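Local coordinates for protein isoprenyl transferase (Helicobacter pylori, PDB 2D2R) that probably catalyses the condensation of isopentenyl diphosphate with allylic diphosphates to build undecaprenyl diphosphate, working as a magnesium-dependent homodimer, at residues L16-I21 with P184-L189. Numbering follows the deposited sequence.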
loop_
_atom_site.group_PDB
_atom_site.type_symbol
_atom_site.label_atom_id
_atom_site.label_comp_id
_atom_site.label_asym_id
_atom_site.label_seq_id
_atom_site.Cartn_x
_atom_site.Cartn_y
_atom_site.Cartn_z
ATOM N N LEU A 16 7.724 16.531 -6.006
ATOM C CA LEU A 16 7.693 15.245 -6.657
ATOM C C LEU A 16 9.093 14.781 -6.966
ATOM O O LEU A 16 9.735 15.283 -7.880
ATOM C CB LEU A 16 6.890 15.317 -7.937
ATOM C CG LEU A 16 6.813 14.002 -8.712
ATOM C CD1 LEU A 16 6.239 12.934 -7.797
ATOM C CD2 LEU A 16 5.975 14.145 -9.944
ATOM N N LYS A 17 9.586 13.815 -6.202
ATOM C CA LYS A 17 10.919 13.308 -6.432
ATOM C C LYS A 17 10.934 11.872 -6.941
ATOM O O LYS A 17 11.740 11.531 -7.807
ATOM C CB LYS A 17 11.748 13.390 -5.162
ATOM C CG LYS A 17 12.013 14.799 -4.712
ATOM C CD LYS A 17 12.899 14.787 -3.497
ATOM C CE LYS A 17 13.371 16.189 -3.106
ATOM N NZ LYS A 17 14.369 16.787 -4.063
ATOM N N HIS A 18 10.033 11.035 -6.423
ATOM C CA HIS A 18 10.006 9.623 -6.819
ATOM C C HIS A 18 8.608 9.265 -7.302
ATOM O O HIS A 18 7.629 9.369 -6.518
ATOM C CB HIS A 18 10.370 8.770 -5.584
ATOM C CG HIS A 18 10.459 7.300 -5.855
ATOM N ND1 HIS A 18 10.886 6.393 -4.901
ATOM C CD2 HIS A 18 10.192 6.579 -6.970
ATOM C CE1 HIS A 18 10.866 5.176 -5.423
ATOM N NE2 HIS A 18 10.449 5.260 -6.675
ATOM N N LEU A 19 8.510 8.861 -8.572
ATOM C CA LEU A 19 7.263 8.467 -9.213
ATOM C C LEU A 19 7.381 6.975 -9.440
ATOM O O LEU A 19 8.435 6.497 -9.859
ATOM C CB LEU A 19 7.077 9.186 -10.556
ATOM C CG LEU A 19 5.990 8.712 -11.548
ATOM C CD1 LEU A 19 4.576 8.873 -10.949
ATOM C CD2 LEU A 19 6.063 9.544 -12.875
ATOM N N ALA A 20 6.308 6.234 -9.155
ATOM C CA ALA A 20 6.323 4.778 -9.323
ATOM C C ALA A 20 5.129 4.422 -10.184
ATOM O O ALA A 20 4.045 4.998 -10.036
ATOM C CB ALA A 20 6.197 4.084 -7.952
ATOM N N ILE A 21 5.301 3.477 -11.091
ATOM C CA ILE A 21 4.182 3.175 -11.928
ATOM C C ILE A 21 3.905 1.709 -12.108
ATOM O O ILE A 21 4.826 0.936 -12.341
ATOM C CB ILE A 21 4.355 3.792 -13.359
ATOM C CG1 ILE A 21 4.586 5.316 -13.287
ATOM C CG2 ILE A 21 3.104 3.467 -14.154
ATOM C CD1 ILE A 21 4.837 5.979 -14.676
ATOM N N PRO A 184 14.624 7.740 -2.461
ATOM C CA PRO A 184 13.683 8.460 -1.598
ATOM C C PRO A 184 12.372 7.653 -1.566
ATOM O O PRO A 184 12.171 6.740 -2.367
ATOM C CB PRO A 184 13.514 9.803 -2.289
ATOM C CG PRO A 184 13.760 9.507 -3.745
ATOM C CD PRO A 184 14.757 8.347 -3.797
ATOM N N GLU A 185 11.484 7.993 -0.639
ATOM C CA GLU A 185 10.230 7.276 -0.582
ATOM C C GLU A 185 9.411 7.663 -1.805
ATOM O O GLU A 185 9.705 8.647 -2.531
ATOM C CB GLU A 185 9.436 7.627 0.703
ATOM C CG GLU A 185 10.089 7.135 2.005
ATOM C CD GLU A 185 10.254 5.593 2.081
ATOM O OE1 GLU A 185 9.263 4.870 2.345
ATOM O OE2 GLU A 185 11.390 5.109 1.911
ATOM N N VAL A 186 8.373 6.883 -2.064
ATOM C CA VAL A 186 7.523 7.177 -3.195
ATOM C C VAL A 186 6.597 8.369 -2.942
ATOM O O VAL A 186 5.914 8.399 -1.898
ATOM C CB VAL A 186 6.673 5.961 -3.554
ATOM C CG1 VAL A 186 5.688 6.359 -4.650
ATOM C CG2 VAL A 186 7.564 4.831 -3.990
ATOM N N ASP A 187 6.557 9.338 -3.868
ATOM C CA ASP A 187 5.665 10.480 -3.693
ATOM C C ASP A 187 4.317 10.318 -4.378
ATOM O O ASP A 187 3.307 10.851 -3.906
ATOM C CB ASP A 187 6.274 11.767 -4.240
ATOM C CG ASP A 187 7.525 12.162 -3.508
ATOM O OD1 ASP A 187 7.444 12.455 -2.298
ATOM O OD2 ASP A 187 8.611 12.155 -4.148
ATOM N N LEU A 188 4.313 9.610 -5.499
ATOM C CA LEU A 188 3.109 9.445 -6.273
ATOM C C LEU A 188 3.207 8.065 -6.888
ATOM O O LEU A 188 4.197 7.747 -7.535
ATOM C CB LEU A 188 3.042 10.595 -7.332
ATOM C CG LEU A 188 2.457 10.549 -8.746
ATOM C CD1 LEU A 188 1.257 9.657 -8.870
ATOM C CD2 LEU A 188 2.168 11.935 -9.280
ATOM N N LEU A 189 2.224 7.213 -6.610
ATOM C CA LEU A 189 2.177 5.840 -7.147
ATOM C C LEU A 189 1.027 5.827 -8.132
ATOM O O LEU A 189 -0.126 6.087 -7.786
ATOM C CB LEU A 189 1.930 4.811 -6.014
ATOM C CG LEU A 189 1.681 3.389 -6.522
ATOM C CD1 LEU A 189 2.926 2.902 -7.306
ATOM C CD2 LEU A 189 1.432 2.466 -5.374
#
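His18 reaches from its strand into the bend of 184-189, CG anti to the backbone N (chi1 -177°). Its CB lies 3.1 Å from Glu185 O and also meets the ring carbon CG of Pro184. CG of His18 also lies close to Glu185 O. Beyond it, ND1 donates to Pro184 O at 2.9 Å; the oxygen is near the imidazole plane, whereas the nitrogen sits above the carbonyl plane. Val186 CG2 lies over one face of the imidazole, offset toward the CE1 side of the rim, a CH-pi contact 3.8 Å from the ring centroid. NE2, at the tip, bonds to Thr64 OG1 of strand 62-66, so both ring nitrogens are engaged and the ring's rotation is fixed. Strands 18-22 and 188-191 are parallel neighbours inside the central sheet of the cis-prenyltransferase fold, joined here by the hydrogen bond from Ala20 N to Leu188 O (3.1 Å). Just before this pairing, Asp187 OD2 accepts two backbone N-H groups: Lys17 N from above the carboxylate plane (2.8 Å) and His18 N on the anti lone pair (2.9 Å). Asp187 N returns a bond to His18 O. On one sheet face Leu19 CD1 presses against Leu188 CG at a tight 3.5 Å; on the other, Ala20 CB meets Leu189 CD1.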